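Local atomic coordinates of Cap5O (Staphylococcus aureus, PDB entry 3OJO), a protein that probably oxidises UDP-N-acetylmannosamine, using NAD as electron acceptor, in the biosynthesis of the capsular polysaccharide. Residues 41-44 against 45-48; 249-253 against 254-258; 412-415 against 416-419. One frame throughout, in Å; residues are numbered along the deposited sequence.

Contact 1 (41-44 against 45-48); sequences DINQ and QTID. With NAD (nicotinamide-adenine-dinucleotide), chain J.
N43 occupies the N-cap position of helix 44-51 and touches Q45, T46 and I47 in its first turn. Its OD1 curls over to accept from the backbone N of Q45 in a weak capping bond, 3.1 Å long and bent to 132° at the hydrogen, and also meets CB of Q45. With CG of N43 opposite its own backbone N (chi1 -165°), the amide runs alongside the side chain of Q45, pointing the same way, and crosses T46 at about a right angle. The backbone supplies straighter bonds: N43 O takes the amide N of I47 at 3.1 Å, and Q44 O takes that of D48 at 2.7 Å. Towards the strand side the touching is by van der Waals contact. CD1 of I47 lies 3.8 Å from CB of D41, and the methyl CG2 of T46 lies 4.0 Å from CG of D41.

D41 in turn joins this helix start to the cofactor. OD1 accepts from the backbone N of N43 at 2.8 Å through its anti lone pair, closing an Asx turn, and the same oxygen receives the O2B hydroxyl of NAD. OD2 receives O3B at 2.6 Å and is also bonded by L19 N. Four bonds thus fix the carboxylate's rotation. An acid forked over both adenosine ribose hydroxyls is the classical NAD-selecting feature of Rossmann dehydrogenases. A water 2.6 Å from T46 OG1 links that hydroxyl to O3B and, weakly, to N43 ND2, while CG1 of I42 packs against the adenine.

The whole turn follows strand 36-40, which lies between strands 13-17 and 75-78 in the sheet. Backbone bonding ties D41 to S78, and Q44 and I47 at the helix start rest on T79.

Contact 2 (249-253 against 254-258); sequences MANKH and PRVNI. With PDC (pyridine-2,6-dicarboxylic acid), chain F; PDC (pyridine-2,6-dicarboxylic acid), chain E; PDC (pyridine-2,6-dicarboxylic acid), chain D.
N251 clasps I258 with both ends of its side-chain amide. ND2 donates to I258 O at 3.0 Å, almost straight (174°) and in the amide plane, while OD1 accepts I258 N at 2.7 Å from a donor tilted out of the carbonyl plane. Beside this clasp the packing is close: CD1 of I258 makes apolar contact with CB of A250 at 3.8 Å, and the methyl CG1 of V256 rests on the carbonyl oxygen of A250. M217 and Y221 of the second subunit pack on A250 and I258 respectively.

The other end is more open at P254 and R255, which are exposed, while H253 is buried. NE2 of H253 lies 3.5 Å above the guanidinium plane of R255, offset toward its rim. R255 N meets the ring edge of H253, 3.1 Å from CD2. One face of that ring looks onto the pyridine of a dicarboxylate bound to europium, which also meets CG2 of V256; R222 and Y325 of the second subunit also hold these ligands.

Two type I turns, A250 to H253 and H253 to V256, the second closed by V256 N to H253 O, lead the chain out of helix 243-250 at the subunit interface of the central domain.

Contact 3 (412-415 against 416-419); sequences SSFE and DVLY
F414 folds back over V417 just before edge strand 418-420 of the five-stranded parallel sheet in the Rossmann-like UDP-binding domain. It carries the largest buried surface here, followed by E415 and D416, the residues at the bend between it and V417.

The F414 ring does the packing. CG lies 3.8 Å from CB of V417, CD1 is as near to CG2, and CG1 of V417 stands over one face of the ring. With CG anti to the carbonyl carbon (chi1 -50°), the ring reaches back over V417 and on toward the strand. Its atoms across from CD1, namely CD2 and CE2, come obliquely to Y419, with CD2 4.0 Å from CB of Y419. CB of F414 also touches the backbone O of V417 at 3.6 Å. I403 of neighbouring strand 402-405 lies against F414, V417 and Y419 alike, so this small cluster joins the incoming loop to the sheet. Y419 points its hydroxyl past the cluster to D405, to which OH is hydrogen-bonded.

E415 and D416 are exposed, and the surface they share is mostly that of neighbours in the chain. CB of E415 is 3.1 Å from the backbone N of D416, and the carboxylates stand apart, with E415 OE1 4.9 Å from D416 OD1; this like-charge pair would be expected to repel mildly. Their backbone nitrogens are tied to the side chain of D392. The twist at E415 (psi -57°) turns the next amide to the same side as its own, and the two nitrogens, E415 N and D416 N, 2.9 Å apart, both donate to the single oxygen OD1 of D392.

How the contacts relate
The three contacts follow one another along the chain, and none touches another. Contact 1, in the NAD-binding domain, lies in the cofactor pocket, gripping the adenosine end of NAD. Contact 2, in the central domain and on the opposite side of the chain's centre, has its centre about 49 Å from that of contact 1 and meets instead the europium-bound pyridine dicarboxylates of the derivative crystal. Contact 3, at edge strand 418-420 of the five-stranded parallel sheet, is plain surface packing away from the annotated sites, its centre about 48 Å from that of contact 1 and about 30 Å from that of contact 2. Contacts 2 and 3 approach most closely, with about 16 Å between nearest atoms.

Contact 1 (41-44 against 45-48)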
loop_
_atom_site.group_PDB
_atom_site.type_symbol
_atom_site.label_atom_id
_atom_site.label_comp_id
_atom_site.label_asym_id
_atom_site.label_seq_id
_atom_site.Cartn_x
_atom_site.Cartn_y
_atom_site.Cartn_z
ATOM N N ASP B 41 15.694 -33.468 12.072
ATOM C CA ASP B 41 16.199 -32.932 10.797
ATOM C C ASP B 41 16.657 -34.051 9.860
ATOM O O ASP B 41 17.325 -34.986 10.297
ATOM C CB ASP B 41 17.339 -31.927 11.000
ATOM C CG ASP B 41 17.412 -30.909 9.898
ATOM O OD1 ASP B 41 17.753 -31.289 8.769
ATOM O OD2 ASP B 41 17.066 -29.743 10.149
ATOM N N ILE B 42 16.313 -33.933 8.565
ATOM C CA ILE B 42 16.691 -34.886 7.515
ATOM C C ILE B 42 18.141 -34.696 7.056
ATOM O O ILE B 42 18.683 -35.595 6.411
ATOM C CB ILE B 42 15.678 -34.920 6.330
ATOM C CG1 ILE B 42 15.378 -33.515 5.790
ATOM C CG2 ILE B 42 14.393 -35.646 6.735
ATOM C CD1 ILE B 42 14.993 -33.448 4.341
ATOM N N ASN B 43 18.767 -33.536 7.371
ATOM C CA ASN B 43 20.162 -33.281 7.007
ATOM C C ASN B 43 21.114 -33.917 8.038
ATOM O O ASN B 43 21.173 -33.466 9.184
ATOM C CB ASN B 43 20.445 -31.788 6.825
ATOM C CG ASN B 43 21.750 -31.474 6.111
ATOM O OD1 ASN B 43 22.641 -32.301 5.988
ATOM N ND2 ASN B 43 21.902 -30.267 5.610
ATOM N N GLN B 44 21.849 -34.973 7.625
ATOM C CA GLN B 44 22.785 -35.697 8.477
ATOM C C GLN B 44 23.949 -34.796 8.905
ATOM O O GLN B 44 24.409 -34.903 10.038
ATOM C CB GLN B 44 23.302 -36.957 7.769
ATOM C CG GLN B 44 23.981 -37.988 8.693
ATOM C CD GLN B 44 22.977 -38.810 9.468
ATOM O OE1 GLN B 44 22.907 -38.724 10.693
ATOM N NE2 GLN B 44 22.135 -39.570 8.782
ATOM N N GLN B 45 24.407 -33.907 8.014
ATOM C CA GLN B 45 25.477 -32.946 8.289
ATOM C C GLN B 45 25.097 -32.077 9.494
ATOM O O GLN B 45 25.916 -31.899 10.391
ATOM C CB GLN B 45 25.755 -32.093 7.040
ATOM C CG GLN B 45 26.787 -30.962 7.200
ATOM C CD GLN B 45 27.302 -30.482 5.857
ATOM O OE1 GLN B 45 28.517 -30.448 5.599
ATOM N NE2 GLN B 45 26.397 -30.153 4.939
ATOM N N THR B 46 23.836 -31.608 9.531
ATOM C CA THR B 46 23.226 -30.823 10.605
ATOM C C THR B 46 23.221 -31.637 11.912
ATOM O O THR B 46 23.670 -31.126 12.942
ATOM C CB THR B 46 21.817 -30.324 10.152
ATOM O OG1 THR B 46 21.999 -29.312 9.168
ATOM C CG2 THR B 46 20.958 -29.778 11.303
ATOM N N ILE B 47 22.711 -32.892 11.854
ATOM C CA ILE B 47 22.623 -33.833 12.975
ATOM C C ILE B 47 24.020 -34.180 13.551
ATOM O O ILE B 47 24.189 -34.196 14.775
ATOM C CB ILE B 47 21.790 -35.083 12.590
ATOM C CG1 ILE B 47 20.326 -34.721 12.198
ATOM C CG2 ILE B 47 21.857 -36.200 13.673
ATOM C CD1 ILE B 47 19.376 -34.107 13.354
ATOM N N ASP B 48 25.014 -34.405 12.669
ATOM C CA ASP B 48 26.394 -34.702 13.067
ATOM C C ASP B 48 27.002 -33.534 13.819
ATOM O O ASP B 48 27.595 -33.738 14.873
ATOM C CB ASP B 48 27.262 -35.087 11.846
ATOM C CG ASP B 48 26.928 -36.422 11.190
ATOM O OD1 ASP B 48 26.103 -37.190 11.766
ATOM O OD2 ASP B 48 27.459 -36.685 10.091
HETATM P PA NAD J . 16.011 -23.370 7.383
HETATM O O1A NAD J . 16.339 -23.759 5.996
HETATM O O2A NAD J . 17.110 -22.612 8.016
HETATM O O5B NAD J . 15.708 -24.703 8.230
HETATM C C5B NAD J . 14.918 -25.744 7.720
HETATM C C4B NAD J . 15.480 -27.040 8.255
HETATM O O4B NAD J . 14.490 -28.044 8.178
HETATM C C3B NAD J . 16.712 -27.528 7.481
HETATM O O3B NAD J . 17.721 -27.922 8.405
HETATM C C2B NAD J . 16.191 -28.775 6.777
HETATM O O2B NAD J . 17.180 -29.762 6.567
HETATM C C1B NAD J . 15.093 -29.245 7.715
HETATM N N9A NAD J . 14.107 -30.072 7.005
HETATM C C8A NAD J . 13.630 -29.858 5.730
HETATM N N7A NAD J . 12.657 -30.760 5.473
HETATM C C5A NAD J . 12.518 -31.547 6.568
HETATM C C6A NAD J . 11.684 -32.634 6.832
HETATM N N6A NAD J . 10.828 -33.031 5.884
HETATM N N1A NAD J . 11.758 -33.266 8.071
HETATM C C2A NAD J . 12.640 -32.813 9.040
HETATM N N3A NAD J . 13.466 -31.739 8.770
HETATM C C4A NAD J . 13.406 -31.116 7.554
HETATM O O3 NAD J . 14.614 -22.550 7.370
HETATM P PN NAD J . 14.154 -21.551 8.538
HETATM O O1N NAD J . 14.804 -20.240 8.288
HETATM O O2N NAD J . 14.299 -22.223 9.854
HETATM O O5D NAD J . 12.614 -21.338 8.225
HETATM C C5D NAD J . 11.772 -22.414 7.900
HETATM C C4D NAD J . 10.444 -21.833 7.424
HETATM O O4D NAD J . 9.851 -21.057 8.453
HETATM C C3D NAD J . 10.575 -20.834 6.274
HETATM O O3D NAD J . 10.828 -21.379 4.992
HETATM C C2D NAD J . 9.229 -20.161 6.369
HETATM O O2D NAD J . 8.237 -21.090 6.015
HETATM C C1D NAD J . 9.102 -19.997 7.874
HETATM N N1N NAD J . 9.616 -18.650 8.212
HETATM C C2N NAD J . 10.916 -18.438 8.615
HETATM C C3N NAD J . 11.357 -17.134 8.888
HETATM C C7N NAD J . 12.585 -16.909 9.726
HETATM O O7N NAD J . 12.510 -15.943 10.756
HETATM N N7N NAD J . 13.708 -17.592 9.466
HETATM C C4N NAD J . 10.482 -16.053 8.713
HETATM C C5N NAD J . 9.179 -16.267 8.268
HETATM C C6N NAD J . 8.772 -17.578 8.007
HETATM O O HOH W 1 20.347 -28.054 7.627
#

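Contact 2 (249-253 against 254-258)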
loop_
_atom_site.group_PDB
_atom_site.type_symbol
_atom_site.label_atom_id
_atom_site.label_comp_id
_atom_site.label_asym_id
_atom_site.label_seq_id
_atom_site.Cartn_x
_atom_site.Cartn_y
_atom_site.Cartn_z
ATOM N N MET B 249 8.149 13.985 0.305
ATOM C CA MET B 249 7.143 15.020 0.148
ATOM C C MET B 249 5.735 14.429 0.387
ATOM O O MET B 249 5.067 14.835 1.336
ATOM C CB MET B 249 7.276 15.654 -1.252
ATOM C CG MET B 249 6.426 16.915 -1.469
ATOM S SD MET B 249 6.800 18.287 -0.341
ATOM C CE MET B 249 8.555 18.618 -0.787
ATOM N N ALA B 250 5.324 13.421 -0.429
ATOM C CA ALA B 250 4.028 12.727 -0.375
ATOM C C ALA B 250 3.699 12.072 0.981
ATOM O O ALA B 250 2.531 12.068 1.392
ATOM C CB ALA B 250 3.959 11.696 -1.488
ATOM N N ASN B 251 4.726 11.514 1.673
ATOM C CA ASN B 251 4.565 10.855 2.975
ATOM C C ASN B 251 4.251 11.799 4.145
ATOM O O ASN B 251 3.939 11.330 5.237
ATOM C CB ASN B 251 5.735 9.911 3.282
ATOM C CG ASN B 251 5.724 8.607 2.505
ATOM O OD1 ASN B 251 4.795 8.287 1.746
ATOM N ND2 ASN B 251 6.780 7.828 2.685
ATOM N N LYS B 252 4.264 13.122 3.902
ATOM C CA LYS B 252 3.882 14.135 4.890
ATOM C C LYS B 252 2.367 14.031 5.172
ATOM O O LYS B 252 1.896 14.458 6.233
ATOM C CB LYS B 252 4.281 15.547 4.436
ATOM C CG LYS B 252 5.779 15.817 4.522
ATOM C CD LYS B 252 6.123 17.190 3.946
ATOM C CE LYS B 252 7.579 17.570 4.110
ATOM N NZ LYS B 252 8.449 16.983 3.040
ATOM N N HIS B 253 1.606 13.414 4.243
ATOM C CA HIS B 253 0.195 13.144 4.462
ATOM C C HIS B 253 0.115 12.030 5.533
ATOM O O HIS B 253 0.803 11.008 5.403
ATOM C CB HIS B 253 -0.508 12.721 3.163
ATOM C CG HIS B 253 -1.996 12.568 3.311
ATOM N ND1 HIS B 253 -2.864 13.361 2.613
ATOM C CD2 HIS B 253 -2.713 11.704 4.073
ATOM C CE1 HIS B 253 -4.077 12.979 2.974
ATOM N NE2 HIS B 253 -4.032 12.002 3.869
ATOM N N PRO B 254 -0.679 12.250 6.617
ATOM C CA PRO B 254 -0.756 11.257 7.719
ATOM C C PRO B 254 -1.124 9.833 7.327
ATOM O O PRO B 254 -0.737 8.895 8.024
ATOM C CB PRO B 254 -1.826 11.848 8.642
ATOM C CG PRO B 254 -2.583 12.845 7.782
ATOM C CD PRO B 254 -1.524 13.426 6.917
ATOM N N ARG B 255 -1.899 9.675 6.238
ATOM C CA ARG B 255 -2.368 8.373 5.768
ATOM C C ARG B 255 -1.683 7.900 4.483
ATOM O O ARG B 255 -2.237 7.042 3.789
ATOM C CB ARG B 255 -3.898 8.389 5.624
ATOM C CG ARG B 255 -4.651 8.294 6.943
ATOM C CD ARG B 255 -6.079 8.776 6.770
ATOM N NE ARG B 255 -6.067 10.241 6.791
ATOM C CZ ARG B 255 -6.919 11.015 6.150
ATOM N NH1 ARG B 255 -7.898 10.483 5.428
ATOM N NH2 ARG B 255 -6.802 12.331 6.215
ATOM N N VAL B 256 -0.493 8.467 4.157
ATOM C CA VAL B 256 0.312 8.111 2.981
ATOM C C VAL B 256 1.663 7.588 3.464
ATOM O O VAL B 256 2.376 8.294 4.187
ATOM C CB VAL B 256 0.413 9.239 1.909
ATOM C CG1 VAL B 256 1.399 8.876 0.793
ATOM C CG2 VAL B 256 -0.964 9.558 1.312
ATOM N N ASN B 257 1.992 6.323 3.116
ATOM C CA ASN B 257 3.206 5.668 3.577
ATOM C C ASN B 257 3.942 4.961 2.447
ATOM O O ASN B 257 4.210 3.764 2.533
ATOM C CB ASN B 257 2.892 4.707 4.765
ATOM C CG ASN B 257 1.886 5.223 5.775
ATOM O OD1 ASN B 257 2.208 6.033 6.661
ATOM N ND2 ASN B 257 0.622 4.800 5.623
ATOM N N ILE B 258 4.295 5.705 1.392
ATOM C CA ILE B 258 5.002 5.156 0.213
ATOM C C ILE B 258 6.334 4.540 0.610
ATOM O O ILE B 258 7.105 5.125 1.372
ATOM C CB ILE B 258 5.093 6.174 -0.966
ATOM C CG1 ILE B 258 3.687 6.654 -1.352
ATOM C CG2 ILE B 258 5.804 5.570 -2.180
ATOM C CD1 ILE B 258 3.600 7.965 -2.003
HETATM N N1 PDC F . -6.314 11.268 0.728
HETATM C C2 PDC F . -5.686 10.251 1.340
HETATM C C3 PDC F . -4.508 9.773 0.773
HETATM C C4 PDC F . -4.057 10.369 -0.408
HETATM C C5 PDC F . -4.748 11.380 -1.056
HETATM C C6 PDC F . -5.900 11.800 -0.435
HETATM C C7 PDC F . -6.240 9.743 2.603
HETATM O O1 PDC F . -7.253 10.277 2.997
HETATM O O2 PDC F . -5.687 8.739 3.257
HETATM C C8 PDC F . -6.746 12.879 -0.947
HETATM O O3 PDC F . -6.419 13.415 -1.966
HETATM O O4 PDC F . -7.854 13.253 -0.216
HETATM N N1 PDC E . -9.339 14.829 1.319
HETATM C C2 PDC E . -8.251 15.251 1.984
HETATM C C3 PDC E . -7.979 16.649 2.247
HETATM C C4 PDC E . -8.904 17.588 1.836
HETATM C C5 PDC E . -10.009 17.138 1.146
HETATM C C6 PDC E . -10.218 15.749 0.899
HETATM C C7 PDC E . -7.297 14.279 2.500
HETATM O O1 PDC E . -7.515 13.048 2.261
HETATM O O2 PDC E . -6.254 14.918 3.182
HETATM C C8 PDC E . -11.414 15.289 0.126
HETATM O O3 PDC E . -12.208 16.067 -0.337
HETATM O O4 PDC E . -11.539 13.976 -0.136
HETATM N N1 PDC D . -10.487 11.436 2.453
HETATM C C2 PDC D . -11.170 11.656 3.585
HETATM C C3 PDC D . -12.211 10.768 3.989
HETATM C C4 PDC D . -12.559 9.675 3.153
HETATM C C5 PDC D . -11.848 9.481 1.956
HETATM C C6 PDC D . -10.798 10.379 1.644
HETATM C C7 PDC D . -10.780 12.811 4.411
HETATM O O1 PDC D . -9.830 13.503 4.058
HETATM O O2 PDC D . -11.432 13.081 5.552
HETATM C C8 PDC D . -9.993 10.259 0.433
HETATM O O3 PDC D . -10.160 9.344 -0.398
HETATM O O4 PDC D . -9.072 11.283 0.370
#

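Contact 3 (412-415 against 416-419)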
loop_
_atom_site.group_PDB
_atom_site.type_symbol
_atom_site.label_atom_id
_atom_site.label_comp_id
_atom_site.label_asym_id
_atom_site.label_seq_id
_atom_site.Cartn_x
_atom_site.Cartn_y
_atom_site.Cartn_z
ATOM N N SER B 412 27.550 8.766 4.061
ATOM C CA SER B 412 28.735 9.636 4.049
ATOM C C SER B 412 28.886 10.359 2.702
ATOM O O SER B 412 28.860 9.704 1.658
ATOM C CB SER B 412 29.988 8.813 4.333
ATOM O OG SER B 412 30.066 7.708 3.449
ATOM N N SER B 413 29.048 11.699 2.721
ATOM C CA SER B 413 29.234 12.486 1.490
ATOM C C SER B 413 30.676 12.388 0.984
ATOM O O SER B 413 31.606 12.251 1.787
ATOM C CB SER B 413 28.833 13.945 1.692
ATOM O OG SER B 413 28.830 14.640 0.454
ATOM N N PHE B 414 30.852 12.451 -0.346
ATOM C CA PHE B 414 32.157 12.342 -1.011
ATOM C C PHE B 414 32.534 13.638 -1.751
ATOM O O PHE B 414 31.799 14.628 -1.690
ATOM C CB PHE B 414 32.130 11.193 -2.033
ATOM C CG PHE B 414 31.609 9.862 -1.562
ATOM C CD1 PHE B 414 32.477 8.889 -1.088
ATOM C CD2 PHE B 414 30.262 9.545 -1.677
ATOM C CE1 PHE B 414 32.004 7.636 -0.702
ATOM C CE2 PHE B 414 29.787 8.295 -1.279
ATOM C CZ PHE B 414 30.663 7.347 -0.802
ATOM N N GLU B 415 33.679 13.612 -2.468
ATOM C CA GLU B 415 34.163 14.709 -3.308
ATOM C C GLU B 415 34.716 14.136 -4.608
ATOM O O GLU B 415 34.205 14.473 -5.680
ATOM C CB GLU B 415 35.187 15.594 -2.580
ATOM C CG GLU B 415 35.148 17.050 -3.028
ATOM C CD GLU B 415 35.872 17.367 -4.325
ATOM O OE1 GLU B 415 37.112 17.541 -4.286
ATOM O OE2 GLU B 415 35.198 17.468 -5.376
ATOM N N ASP B 416 35.714 13.226 -4.512
ATOM C CA ASP B 416 36.322 12.555 -5.675
ATOM C C ASP B 416 35.316 11.600 -6.333
ATOM O O ASP B 416 35.342 11.434 -7.556
ATOM C CB ASP B 416 37.567 11.723 -5.281
ATOM C CG ASP B 416 38.548 12.370 -4.329
ATOM O OD1 ASP B 416 39.337 13.232 -4.782
ATOM O OD2 ASP B 416 38.587 11.955 -3.150
ATOM N N VAL B 417 34.436 10.983 -5.509
ATOM C CA VAL B 417 33.468 9.960 -5.916
ATOM C C VAL B 417 32.127 10.576 -6.334
ATOM O O VAL B 417 31.576 11.406 -5.604
ATOM C CB VAL B 417 33.279 8.866 -4.816
ATOM C CG1 VAL B 417 32.497 7.673 -5.348
ATOM C CG2 VAL B 417 34.617 8.397 -4.227
ATOM N N LEU B 418 31.604 10.153 -7.507
ATOM C CA LEU B 418 30.292 10.570 -8.011
ATOM C C LEU B 418 29.232 9.584 -7.492
ATOM O O LEU B 418 29.217 8.420 -7.905
ATOM C CB LEU B 418 30.272 10.607 -9.543
ATOM C CG LEU B 418 31.001 11.760 -10.220
ATOM C CD1 LEU B 418 31.332 11.403 -11.648
ATOM C CD2 LEU B 418 30.169 13.024 -10.198
ATOM N N TYR B 419 28.384 10.040 -6.552
ATOM C CA TYR B 419 27.346 9.209 -5.940
ATOM C C TYR B 419 25.947 9.397 -6.535
ATOM O O TYR B 419 25.395 10.502 -6.523
ATOM C CB TYR B 419 27.315 9.375 -4.409
ATOM C CG TYR B 419 26.207 8.587 -3.744
ATOM C CD1 TYR B 419 24.991 9.187 -3.433
ATOM C CD2 TYR B 419 26.371 7.240 -3.432
ATOM C CE1 TYR B 419 23.954 8.459 -2.854
ATOM C CE2 TYR B 419 25.345 6.505 -2.843
ATOM C CZ TYR B 419 24.137 7.119 -2.559
ATOM O OH TYR B 419 23.128 6.415 -1.961
#